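Local coordinates for protein cupin 2, conserved barrel (Desulfitobacterium hafniense, PDB 2OZJ) that is of unknown function but has the conserved small beta-barrel fold of the cupin superfamily, at residues S18-R23 with R101-Q106; L28-A33 with I40-F45; Q66-I71 with A97-F102. All coordinates share one frame; numbering follows the deposited sequence.

Interaction 1: S18-R23 with R101-Q106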
ATOM      1  N   SER A  18       0.945  -7.015  10.878  1.00 17.14           N
ATOM      2  CA  SER A  18       1.740  -7.869  11.755  1.00 16.51           C
ATOM      3  C   SER A  18       3.239  -7.494  11.760  1.00 16.73           C
ATOM      4  O   SER A  18       3.982  -8.017  12.584  1.00 20.14           O
ATOM      5  CB  SER A  18       1.513  -9.361  11.420  1.00 16.30           C
ATOM      6  OG  SER A  18       2.248  -9.718  10.290  1.00 21.74           O
ATOM      7  N   LEU A  19       3.689  -6.622  10.859  1.00 15.37           N
ATOM      8  CA  LEU A  19       5.098  -6.290  10.732  1.00 14.44           C
ATOM      9  C   LEU A  19       5.527  -5.179  11.723  1.00 15.51           C
ATOM     10  O   LEU A  19       6.705  -4.941  11.875  1.00 19.60           O
ATOM     11  CB  LEU A  19       5.456  -5.878   9.319  1.00 15.72           C
ATOM     12  CG  LEU A  19       5.234  -6.933   8.216  1.00 15.01           C
ATOM     13  CD1 LEU A  19       5.614  -6.281   6.904  1.00 13.89           C
ATOM     14  CD2 LEU A  19       6.018  -8.199   8.457  1.00 22.75           C
ATOM     15  N   ILE A  20       4.567  -4.552  12.396  1.00 18.21           N
ATOM     16  CA  ILE A  20       4.857  -3.491  13.374  1.00 17.65           C
ATOM     17  C   ILE A  20       3.938  -3.641  14.595  1.00 16.40           C
ATOM     18  O   ILE A  20       2.745  -3.911  14.456  1.00 18.72           O
ATOM     19  CB  ILE A  20       4.771  -2.074  12.727  1.00 17.07           C
ATOM     20  CG1 ILE A  20       5.470  -1.008  13.573  1.00 20.30           C
ATOM     21  CG2 ILE A  20       3.333  -1.626  12.435  1.00 16.76           C
ATOM     22  CD1 ILE A  20       5.709   0.274  12.791  1.00 19.72           C
ATOM     23  N   GLU A  21       4.482  -3.473  15.790  1.00 15.51           N
ATOM     24  CA  GLU A  21       3.642  -3.425  16.989  1.00 18.66           C
ATOM     25  C   GLU A  21       2.987  -2.060  17.159  1.00 19.58           C
ATOM     26  O   GLU A  21       3.351  -1.115  16.478  1.00 19.92           O
ATOM     27  CB  GLU A  21       4.461  -3.771  18.227  1.00 20.55           C
ATOM     28  CG  GLU A  21       4.995  -5.193  18.139  1.00 23.73           C
ATOM     29  CD  GLU A  21       6.245  -5.411  18.983  1.00 33.99           C
ATOM     30  OE1 GLU A  21       7.312  -4.850  18.653  1.00 38.27           O
ATOM     31  OE2 GLU A  21       6.154  -6.146  19.970  1.00 35.95           O
ATOM     32  N   ALA A  22       1.993  -1.980  18.040  1.00 19.72           N
ATOM     33  CA  ALA A  22       1.438  -0.719  18.417  0.50 20.10           C
ATOM     34  C   ALA A  22       1.660  -0.593  19.945  0.50 19.33           C
ATOM     35  O   ALA A  22       1.719  -1.579  20.708  0.50 18.71           O
ATOM     36  CB  ALA A  22      -0.047  -0.581  17.917  1.00 19.63           C
ATOM     37  N   ARG A  23       1.960   0.620  20.370  0.50 16.98           N
ATOM     38  CA  ARG A  23       2.258   0.864  21.767  1.00 16.46           C
ATOM     39  C   ARG A  23       1.468   2.096  22.172  1.00 14.96           C
ATOM     40  O   ARG A  23       1.191   2.974  21.359  1.00 16.39           O
ATOM     41  CB  ARG A  23       3.756   1.094  21.976  1.00 16.76           C
ATOM     42  CG  ARG A  23       4.658  -0.127  21.728  1.00 23.82           C
ATOM     43  CD  ARG A  23       4.881  -0.902  23.013  1.00 36.74           C
ATOM     44  NE  ARG A  23       5.804  -2.023  22.854  1.00 39.84           N
ATOM     45  CZ  ARG A  23       5.493  -3.203  22.312  1.00 47.20           C
ATOM     46  NH1 ARG A  23       4.263  -3.466  21.859  1.00 45.56           N
ATOM     47  NH2 ARG A  23       6.430  -4.139  22.219  1.00 46.10           N
ATOM     48  N   ARG A 101      -4.735   3.545  19.841  1.00 18.02           N
ATOM     49  CA  ARG A 101      -3.625   2.982  19.093  1.00 16.15           C
ATOM     50  C   ARG A 101      -4.011   2.742  17.626  1.00 15.88           C
ATOM     51  O   ARG A 101      -5.150   2.418  17.318  1.00 17.80           O
ATOM     52  CB  ARG A 101      -3.186   1.654  19.705  1.00 17.20           C
ATOM     53  CG  ARG A 101      -2.560   1.777  21.082  1.00 18.85           C
ATOM     54  CD  ARG A 101      -3.020   0.656  22.006  1.00 34.41           C
ATOM     55  NE  ARG A 101      -2.122  -0.494  21.966  1.00 38.39           N
ATOM     56  CZ  ARG A 101      -1.316  -0.872  22.964  1.00 40.39           C
ATOM     57  NH1 ARG A 101      -1.266  -0.211  24.128  1.00 42.72           N
ATOM     58  NH2 ARG A 101      -0.553  -1.946  22.799  1.00 40.36           N
ATOM     59  N   PHE A 102      -3.076   2.952  16.719  1.00 15.02           N
ATOM     60  CA  PHE A 102      -3.294   2.581  15.319  1.00 15.24           C
ATOM     61  C   PHE A 102      -1.973   2.307  14.600  1.00 14.67           C
ATOM     62  O   PHE A 102      -0.893   2.647  15.077  1.00 12.64           O
ATOM     63  CB  PHE A 102      -4.162   3.625  14.553  1.00 15.92           C
ATOM     64  CG  PHE A 102      -3.415   4.829  14.109  1.00 13.37           C
ATOM     65  CD1 PHE A 102      -2.912   5.726  15.036  1.00 17.13           C
ATOM     66  CD2 PHE A 102      -3.188   5.054  12.755  1.00 20.38           C
ATOM     67  CE1 PHE A 102      -2.200   6.832  14.638  1.00 17.06           C
ATOM     68  CE2 PHE A 102      -2.478   6.154  12.360  1.00 17.99           C
ATOM     69  CZ  PHE A 102      -1.975   7.039  13.286  1.00 19.19           C
ATOM     70  N   LYS A 103      -2.108   1.661  13.445  1.00 12.77           N
ATOM     71  CA  LYS A 103      -1.025   1.363  12.580  1.00 12.74           C
ATOM     72  C   LYS A 103      -1.389   1.844  11.187  1.00 12.74           C
ATOM     73  O   LYS A 103      -2.542   1.700  10.750  1.00 13.59           O
ATOM     74  CB  LYS A 103      -0.797  -0.135  12.517  1.00 14.20           C
ATOM     75  CG  LYS A 103      -0.420  -0.793  13.825  1.00 12.90           C
ATOM     76  CD  LYS A 103      -0.339  -2.307  13.640  1.00 14.53           C
ATOM     77  CE  LYS A 103      -0.114  -3.033  14.970  1.00 18.47           C
ATOM     78  NZ  LYS A 103      -0.076  -4.516  14.784  1.00 15.07           N
HETATM   79  N   MSE A 104      -0.439   2.444  10.485  0.70 13.62           N
HETATM   80  CA  MSE A 104      -0.679   2.868   9.106  0.70 14.63           C
HETATM   81  C   MSE A 104       0.512   2.663   8.188  0.70 14.10           C
HETATM   82  O   MSE A 104       1.661   2.618   8.622  0.70 12.29           O
HETATM   83  CB  MSE A 104      -1.073   4.344   9.072  0.70 15.54           C
HETATM   84  CG  MSE A 104       0.051   5.251   9.427  0.70 14.94           C
HETATM   85 SE   MSE A 104      -0.362   7.109   9.198  0.53 21.53          SE
HETATM   86  CE  MSE A 104       1.152   7.738  10.195  0.70 22.65           C
ATOM     87  N   LEU A 105       0.210   2.587   6.893  1.00 11.67           N
ATOM     88  CA  LEU A 105       1.190   2.669   5.816  1.00 11.32           C
ATOM     89  C   LEU A 105       1.118   4.060   5.220  1.00 11.45           C
ATOM     90  O   LEU A 105       0.037   4.564   4.963  1.00 12.59           O
ATOM     91  CB  LEU A 105       0.855   1.636   4.735  1.00 11.86           C
ATOM     92  CG  LEU A 105       1.660   1.656   3.430  1.00 14.68           C
ATOM     93  CD1 LEU A 105       3.059   1.164   3.645  1.00 15.32           C
ATOM     94  CD2 LEU A 105       0.924   0.825   2.392  1.00 16.20           C
ATOM     95  N   GLN A 106       2.283   4.659   4.981  0.50 10.13           N
ATOM     96  CA  GLN A 106       2.371   5.950   4.311  0.50 11.28           C
ATOM     97  C   GLN A 106       3.212   5.772   3.053  0.50 11.89           C
ATOM     98  O   GLN A 106       4.267   5.132   3.088  0.50 11.04           O
ATOM     99  CB  GLN A 106       3.046   6.966   5.226  0.50  9.00           C
ATOM    100  CG  GLN A 106       3.359   8.305   4.571  0.50 10.65           C
ATOM    101  CD  GLN A 106       3.838   9.366   5.572  0.50 13.19           C
ATOM    102  OE1 GLN A 106       3.679   9.215   6.778  0.50  9.65           O
ATOM    103  NE2 GLN A 106       4.425  10.438   5.054  0.50 12.67           N
TER
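Leaving the 3-10 turn at Ser18 and Leu19, segment 18-23 runs nearly antiparallel to the start of segment 101-106. Ile20 makes the first contact. Its CG2 branch lies against Lys103 CD at 3.9 Å, the two side chains sliding past each other in opposite directions. Lys103 CG stands anti to its carbonyl carbon (chi1 -62°) and the chain is extended beyond, so NZ reaches Ile20 O at 2.9 Å in a weak hydrogen bond. The same ammonium is held more firmly by Ala17 O and also bonds Gln66 OE1, giving this buried charge three oxygen partners. Glu21 turns its CB away and makes a salt bridge within the segment, OE2 to Arg23 NH2 at 3.0 Å. The contact lays the arm that precedes strand 28-34 across the face of the larger sheet on which Lys103 stands, over the start of strand 102-109, an inner strand of the cupin barrel. Ala22 points its methyl at the lysine, CB to Lys103 CE 3.8 Å, and also toward Arg101 CB at 4.2 Å. Ala22 O sits 3.1 Å from Arg101 NH2, but the angle is too poor for a hydrogen bond. At Arg23 the backbone takes over: its C atom lies 4.0 Å above one face of the Arg101 guanidinium, toward the rim, where the bends at chi2 and chi3 have brought that group.

Interaction 2: L28-A33 with I40-F45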
ATOM      1  N   LEU A  28       6.461   3.916  16.805  1.00 11.64           N
ATOM      2  CA  LEU A  28       7.313   2.973  16.071  1.00 10.65           C
ATOM      3  C   LEU A  28       7.255   3.268  14.565  1.00 11.39           C
ATOM      4  O   LEU A  28       6.245   3.721  14.054  1.00 12.21           O
ATOM      5  CB  LEU A  28       6.913   1.508  16.293  1.00 13.86           C
ATOM      6  CG  LEU A  28       7.233   0.801  17.601  1.00 21.32           C
ATOM      7  CD1 LEU A  28       6.530   1.468  18.761  1.00 23.72           C
ATOM      8  CD2 LEU A  28       6.857  -0.661  17.518  1.00 15.57           C
ATOM      9  N   SER A  29       8.367   3.082  13.871  1.00 11.17           N
ATOM     10  CA  SER A  29       8.410   3.282  12.419  1.00 10.96           C
ATOM     11  C   SER A  29       9.323   2.252  11.774  1.00 12.22           C
ATOM     12  O   SER A  29      10.308   1.796  12.374  1.00 11.50           O
ATOM     13  CB  SER A  29       8.871   4.697  12.049  1.00 13.59           C
ATOM     14  OG  SER A  29      10.199   4.925  12.427  1.00 16.68           O
HETATM   15  N   MSE A  30       8.995   1.922  10.521  1.00 11.65           N
HETATM   16  CA  MSE A  30       9.828   1.026   9.729  1.00 11.88           C
HETATM   17  C   MSE A  30       9.795   1.466   8.278  1.00 12.20           C
HETATM   18  O   MSE A  30       8.685   1.648   7.739  1.00 13.68           O
HETATM   19  CB  MSE A  30       9.343  -0.412   9.874  1.00 14.72           C
HETATM   20  CG  MSE A  30      10.275  -1.387   9.159  1.00 12.20           C
HETATM   21 SE   MSE A  30      10.191  -3.224   9.690  0.75 11.86          SE
HETATM   22  CE  MSE A  30       8.476  -3.625   8.874  1.00 15.16           C
ATOM     23  N   ALA A  31      10.967   1.699   7.680  1.00 11.88           N
ATOM     24  CA  ALA A  31      11.033   2.013   6.256  1.00 12.63           C
ATOM     25  C   ALA A  31      10.863   0.723   5.438  1.00 10.51           C
ATOM     26  O   ALA A  31      11.469  -0.324   5.770  1.00 11.73           O
ATOM     27  CB  ALA A  31      12.322   2.657   5.910  1.00 10.79           C
ATOM     28  N   LEU A  32      10.061   0.809   4.381  1.00 12.47           N
ATOM     29  CA  LEU A  32       9.868  -0.304   3.448  1.00 11.00           C
ATOM     30  C   LEU A  32      10.505  -0.041   2.095  1.00 12.02           C
ATOM     31  O   LEU A  32      10.419  -0.870   1.210  1.00 11.76           O
ATOM     32  CB  LEU A  32       8.388  -0.597   3.262  1.00 14.73           C
ATOM     33  CG  LEU A  32       7.510  -0.855   4.514  1.00 13.98           C
ATOM     34  CD1 LEU A  32       6.056  -1.139   4.087  1.00 11.23           C
ATOM     35  CD2 LEU A  32       8.106  -1.977   5.410  1.00 13.88           C
ATOM     36  N   ALA A  33      11.157   1.100   1.925  1.00 13.95           N
ATOM     37  CA  ALA A  33      11.879   1.405   0.699  1.00 14.44           C
ATOM     38  C   ALA A  33      13.126   2.209   1.032  1.00 14.81           C
ATOM     39  O   ALA A  33      13.129   2.998   1.996  1.00 15.59           O
ATOM     40  CB  ALA A  33      11.002   2.212  -0.262  1.00 12.87           C
ATOM     41  N   ILE A  40       8.231   4.974   1.601  1.00 14.10           N
ATOM     42  CA  ILE A  40       7.189   4.032   1.988  1.00 13.06           C
ATOM     43  C   ILE A  40       7.536   3.598   3.396  1.00 12.93           C
ATOM     44  O   ILE A  40       8.638   3.044   3.629  1.00 13.25           O
ATOM     45  CB  ILE A  40       7.109   2.790   1.047  1.00 13.11           C
ATOM     46  CG1 ILE A  40       7.084   3.215  -0.429  1.00 14.79           C
ATOM     47  CG2 ILE A  40       5.919   1.901   1.479  1.00 13.21           C
ATOM     48  CD1 ILE A  40       6.991   2.006  -1.416  1.00 14.82           C
ATOM     49  N   SER A  41       6.619   3.814   4.313  1.00 14.07           N
ATOM     50  CA  SER A  41       6.873   3.571   5.724  1.00 13.40           C
ATOM     51  C   SER A  41       5.660   2.982   6.416  1.00 15.17           C
ATOM     52  O   SER A  41       4.513   3.323   6.111  1.00 14.08           O
ATOM     53  CB  SER A  41       7.155   4.877   6.460  1.00 14.94           C
ATOM     54  OG  SER A  41       8.035   5.740   5.737  1.00 19.70           O
ATOM     55  N   LEU A  42       5.936   2.191   7.445  1.00 10.94           N
ATOM     56  CA  LEU A  42       4.921   1.760   8.408  1.00 12.61           C
ATOM     57  C   LEU A  42       5.114   2.573   9.697  1.00 12.27           C
ATOM     58  O   LEU A  42       6.249   2.767  10.137  1.00 13.19           O
ATOM     59  CB  LEU A  42       5.042   0.275   8.765  1.00 14.06           C
ATOM     60  CG  LEU A  42       4.692  -0.773   7.743  1.00 14.56           C
ATOM     61  CD1 LEU A  42       4.769  -2.169   8.401  1.00 19.06           C
ATOM     62  CD2 LEU A  42       3.306  -0.430   7.084  1.00 18.59           C
ATOM     63  N   PHE A  43       4.023   3.017  10.300  1.00 12.53           N
ATOM     64  CA  PHE A  43       4.071   3.752  11.542  1.00 14.25           C
ATOM     65  C   PHE A  43       3.002   3.224  12.465  1.00 12.93           C
ATOM     66  O   PHE A  43       1.921   2.789  12.005  1.00 12.71           O
ATOM     67  CB  PHE A  43       3.746   5.232  11.390  1.00 13.86           C
ATOM     68  CG  PHE A  43       4.704   5.987  10.601  1.00 15.70           C
ATOM     69  CD1 PHE A  43       5.924   6.410  11.152  1.00 19.56           C
ATOM     70  CD2 PHE A  43       4.423   6.345   9.301  1.00 19.99           C
ATOM     71  CE1 PHE A  43       6.858   7.162  10.386  1.00 22.65           C
ATOM     72  CE2 PHE A  43       5.386   7.061   8.535  1.00 20.63           C
ATOM     73  CZ  PHE A  43       6.581   7.472   9.083  1.00 23.59           C
ATOM     74  N   SER A  44       3.271   3.329  13.764  1.00 13.53           N
ATOM     75  CA  SER A  44       2.233   3.146  14.759  1.00 13.21           C
ATOM     76  C   SER A  44       2.435   4.096  15.913  1.00 12.75           C
ATOM     77  O   SER A  44       3.590   4.365  16.303  1.00 13.77           O
ATOM     78  CB  SER A  44       2.259   1.735  15.251  1.00 13.18           C
ATOM     79  OG  SER A  44       3.416   1.477  15.990  1.00 18.45           O
ATOM     80  N   PHE A  45       1.334   4.631  16.435  1.00 14.21           N
ATOM     81  CA  PHE A  45       1.329   5.364  17.678  1.00 14.76           C
ATOM     82  C   PHE A  45      -0.088   5.467  18.195  1.00 12.74           C
ATOM     83  O   PHE A  45      -1.030   4.986  17.545  1.00 15.97           O
ATOM     84  CB  PHE A  45       2.026   6.730  17.564  1.00 18.02           C
ATOM     85  CG  PHE A  45       1.431   7.668  16.559  1.00 18.55           C
ATOM     86  CD1 PHE A  45       1.785   7.579  15.230  1.00 22.64           C
ATOM     87  CD2 PHE A  45       0.565   8.692  16.971  1.00 19.90           C
ATOM     88  CE1 PHE A  45       1.254   8.458  14.300  1.00 27.92           C
ATOM     89  CE2 PHE A  45       0.036   9.591  16.056  1.00 23.81           C
ATOM     90  CZ  PHE A  45       0.377   9.470  14.717  1.00 23.07           C
TER
HETATM   91  O   HOH W   1      11.103   4.736   2.445  1.00 13.93           O
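Five backbone hydrogen bonds zip Leu28-Ala33 to Ile40-Phe45. Leu28 and Ser44 bond reciprocally, with Leu28 N to Ser44 O at 2.9 Å and lying in the carbonyl plane; Met30 and Leu42 do the same, Leu42 N meeting Met30 O at 2.8 Å, nearly along the C=O axis and almost straight (169°). Leu32 N adds the fifth, to Ile40 O from above the carbonyl plane. Between these pairs stand the non-hydrogen-bonded pairs Ser29-Phe43 and Ala31-Ser41, where CA-H groups turn to the same oxygens: Ser29 CA is 3.2 Å from Leu42 O, which therefore has two partners. This is the antiparallel hairpin of strands 28-34 and 38-46, part of the larger sheet of the cupin barrel. On the face carrying Leu28, Met30, Leu42 and Ser44, the methyl end of selenomethionine Met30 bends at chi3 (72°) so that CE meets Leu42 CD1 at 4.0 Å, the two chains lying side by side. Leu32 crosses Leu42 obliquely, CD1 to CG 3.9 Å, and meets Ile40 CG2 nearly at a right angle. On the other face, Ser29 CB touches the Phe43 ring at CD1, 3.5 Å away. At the loop end, water 1 lies 2.7 Å from Ala33 O and accepts from Ile40 N, bridging the two strands, while the buried Ala33 N has no partner. Farther out, Leu105 of strand 102-109 packs on Leu32 and Ile40, and Ile107 of the second subunit also covers Ile40.

Interaction 3: Q66-I71 with A97-F102; sequences QGEAVI and AGKGRF
Water 2 is held by three bonds: it donates to Arg101 O at 2.5 Å and to Lys99 O at 2.6 Å, and accepts from Glu68 N at 3.1 Å. Both its protons are thereby spent on the carbonyls of the 99-101 corner, tying the bend to segment 66-71. Lys99 N also donates to Glu68 O, straight at the hydrogen (167°) but well above the carbonyl plane; farther along, Val70 and Ala97 bond reciprocally, with Val70 N to Ala97 O at 2.9 Å. On the face of Glu68, Val70 and Lys99, the lysine chain bends at chi3 (59°) across both partners. Its CD presses on Val70 CG2 at 3.3 Å, tighter than usual, while NZ makes a long salt bridge of 3.7 Å to Glu68 OE1; water 3 closes that gap by bonding both groups. On the opposite face, Ala69 CB sits over one face of the Phe102 ring in a CH-pi contact, 4.0 Å from the centroid and 18° off the normal; Phe45 meets the same ring edge-to-face. Gly67, at positive phi, lets segment 66-71 turn its corner close against Phe102, its CA 3.5 Å from Arg101 O. Both segments pass between the larger sheet and the smaller one (strands 76-80, 68-73 and 95-98), the two sheets of the jelly-roll barrel of the cupin superfamily.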
ATOM      1  N   GLN A  66      -4.820  -0.828  11.094  1.00 13.62           N
ATOM      2  CA  GLN A  66      -5.390  -1.310  12.328  1.00 16.04           C
ATOM      3  C   GLN A  66      -5.658  -0.082  13.174  1.00 14.81           C
ATOM      4  O   GLN A  66      -4.918   0.885  13.120  1.00 15.19           O
ATOM      5  CB  GLN A  66      -4.363  -2.215  12.988  1.00 16.40           C
ATOM      6  CG  GLN A  66      -4.831  -3.074  14.120  1.00 23.68           C
ATOM      7  CD  GLN A  66      -3.654  -3.804  14.773  1.00 23.87           C
ATOM      8  OE1 GLN A  66      -3.012  -4.667  14.158  1.00 35.87           O
ATOM      9  NE2 GLN A  66      -3.356  -3.444  16.024  1.00 41.14           N
ATOM     10  N   GLY A  67      -6.721  -0.105  13.954  1.00 16.42           N
ATOM     11  CA  GLY A  67      -7.073   1.038  14.790  1.00 15.04           C
ATOM     12  C   GLY A  67      -7.746   2.145  14.013  1.00 15.71           C
ATOM     13  O   GLY A  67      -8.047   2.012  12.824  1.00 17.01           O
ATOM     14  N   GLU A  68      -8.013   3.234  14.708  1.00 14.92           N
ATOM     15  CA  GLU A  68      -8.674   4.389  14.137  1.00 15.56           C
ATOM     16  C   GLU A  68      -7.786   5.604  14.271  1.00 17.08           C
ATOM     17  O   GLU A  68      -6.945   5.673  15.182  1.00 16.84           O
ATOM     18  CB  GLU A  68      -9.990   4.631  14.858  1.00 17.87           C
ATOM     19  CG  GLU A  68     -10.969   3.534  14.624  1.00 18.95           C
ATOM     20  CD  GLU A  68     -12.266   3.793  15.303  1.00 27.73           C
ATOM     21  OE1 GLU A  68     -13.052   4.635  14.810  1.00 24.20           O
ATOM     22  OE2 GLU A  68     -12.484   3.146  16.338  1.00 32.22           O
ATOM     23  N   ALA A  69      -7.994   6.554  13.368  1.00 17.19           N
ATOM     24  CA  ALA A  69      -7.207   7.775  13.298  1.00 16.18           C
ATOM     25  C   ALA A  69      -8.095   8.935  12.848  1.00 16.26           C
ATOM     26  O   ALA A  69      -9.241   8.740  12.433  1.00 15.24           O
ATOM     27  CB  ALA A  69      -6.033   7.597  12.327  1.00 18.96           C
ATOM     28  N   VAL A  70      -7.544  10.139  12.938  1.00 16.65           N
ATOM     29  CA  VAL A  70      -8.208  11.350  12.486  1.00 17.40           C
ATOM     30  C   VAL A  70      -7.173  12.199  11.779  1.00 17.96           C
ATOM     31  O   VAL A  70      -6.059  12.365  12.291  1.00 20.51           O
ATOM     32  CB  VAL A  70      -8.797  12.164  13.660  1.00 19.43           C
ATOM     33  CG1 VAL A  70      -9.504  13.420  13.153  1.00 14.28           C
ATOM     34  CG2 VAL A  70      -9.747  11.310  14.469  1.00 23.07           C
ATOM     35  N   ILE A  71      -7.517  12.716  10.606  1.00 14.45           N
ATOM     36  CA  ILE A  71      -6.647  13.628   9.897  1.00 16.60           C
ATOM     37  C   ILE A  71      -7.266  15.005   9.894  1.00 15.87           C
ATOM     38  O   ILE A  71      -8.459  15.162   9.633  1.00 16.87           O
ATOM     39  CB  ILE A  71      -6.373  13.230   8.438  1.00 15.79           C
ATOM     40  CG1 ILE A  71      -5.686  11.893   8.374  1.00 19.48           C
ATOM     41  CG2 ILE A  71      -5.441  14.235   7.809  1.00 15.25           C
ATOM     42  CD1 ILE A  71      -5.326  11.432   6.897  1.00 23.71           C
ATOM     43  N   ALA A  97      -3.611  11.902  13.912  1.00 19.59           N
ATOM     44  CA  ALA A  97      -3.597  11.520  15.321  1.00 18.48           C
ATOM     45  C   ALA A  97      -4.372  10.239  15.443  1.00 20.39           C
ATOM     46  O   ALA A  97      -5.260   9.976  14.643  1.00 24.33           O
ATOM     47  CB  ALA A  97      -4.224  12.572  16.160  1.00 17.07           C
ATOM     48  N   GLY A  98      -4.021   9.420  16.414  1.00 20.34           N
ATOM     49  CA  GLY A  98      -4.756   8.190  16.674  1.00 18.94           C
ATOM     50  C   GLY A  98      -5.987   8.460  17.505  1.00 19.94           C
ATOM     51  O   GLY A  98      -6.016   9.390  18.319  1.00 21.21           O
ATOM     52  N   LYS A  99      -7.009   7.649  17.286  1.00 19.44           N
ATOM     53  CA  LYS A  99      -8.135   7.556  18.205  1.00 22.33           C
ATOM     54  C   LYS A  99      -7.821   6.271  18.935  1.00 21.84           C
ATOM     55  O   LYS A  99      -8.263   5.201  18.546  1.00 25.99           O
ATOM     56  CB  LYS A  99      -9.455   7.471  17.451  1.00 22.61           C
ATOM     57  CG  LYS A  99      -9.919   8.807  16.880  1.00 28.48           C
ATOM     58  CD  LYS A  99     -11.145   8.677  15.950  1.00 30.86           C
ATOM     59  CE  LYS A  99     -12.340   8.065  16.626  1.00 37.60           C
ATOM     60  NZ  LYS A  99     -13.556   8.191  15.759  1.00 43.47           N
ATOM     61  N   GLY A 100      -6.985   6.375  19.953  1.00 21.42           N
ATOM     62  CA  GLY A 100      -6.328   5.211  20.526  1.00 21.12           C
ATOM     63  C   GLY A 100      -5.137   4.798  19.678  1.00 18.35           C
ATOM     64  O   GLY A 100      -4.577   5.597  18.916  1.00 17.33           O
ATOM     65  N   ARG A 101      -4.735   3.545  19.841  1.00 18.02           N
ATOM     66  CA  ARG A 101      -3.625   2.982  19.093  1.00 16.15           C
ATOM     67  C   ARG A 101      -4.011   2.742  17.626  1.00 15.88           C
ATOM     68  O   ARG A 101      -5.150   2.418  17.318  1.00 17.80           O
ATOM     69  CB  ARG A 101      -3.186   1.654  19.705  1.00 17.20           C
ATOM     70  CG  ARG A 101      -2.560   1.777  21.082  1.00 18.85           C
ATOM     71  CD  ARG A 101      -3.020   0.656  22.006  1.00 34.41           C
ATOM     72  NE  ARG A 101      -2.122  -0.494  21.966  1.00 38.39           N
ATOM     73  CZ  ARG A 101      -1.316  -0.872  22.964  1.00 40.39           C
ATOM     74  NH1 ARG A 101      -1.266  -0.211  24.128  1.00 42.72           N
ATOM     75  NH2 ARG A 101      -0.553  -1.946  22.799  1.00 40.36           N
ATOM     76  N   PHE A 102      -3.076   2.952  16.719  1.00 15.02           N
ATOM     77  CA  PHE A 102      -3.294   2.581  15.319  1.00 15.24           C
ATOM     78  C   PHE A 102      -1.973   2.307  14.600  1.00 14.67           C
ATOM     79  O   PHE A 102      -0.893   2.647  15.077  1.00 12.64           O
ATOM     80  CB  PHE A 102      -4.162   3.625  14.553  1.00 15.92           C
ATOM     81  CG  PHE A 102      -3.415   4.829  14.109  1.00 13.37           C
ATOM     82  CD1 PHE A 102      -2.912   5.726  15.036  1.00 17.13           C
ATOM     83  CD2 PHE A 102      -3.188   5.054  12.755  1.00 20.38           C
ATOM     84  CE1 PHE A 102      -2.200   6.832  14.638  1.00 17.06           C
ATOM     85  CE2 PHE A 102      -2.478   6.154  12.360  1.00 17.99           C
ATOM     86  CZ  PHE A 102      -1.975   7.039  13.286  1.00 19.19           C
TER
HETATM   87  O   HOH W   2      -7.539   2.803  17.734  1.00 25.29           O
HETATM   88  O   HOH W   3     -12.541   6.740  13.243  1.00 42.11           O

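How the interactions relate
Interactions 1 and 2 meet along the neighbouring strands 102-109 and 38-46, their centres about 8 Å apart: Ser44 OG of the hairpin reaches Glu21 O of the arm at 2.6 Å, and Met104 N meets Phe43 O at 2.8 Å. Interaction 3 shares Arg101 and Phe102 with interaction 1, and Lys103 N, 2.9 Å from Gln66 O, carries the pairing on past the corner. Interactions 2 and 3 are farthest apart, centres about 15 Å, yet Phe102 N lies 3.0 Å from Phe45 O. Strand 102-109 takes part in interactions 1 and 3 and pairs with strand 38-46 of interaction 2, and along the chain interaction 2 is nested in the loop closed by interaction 1.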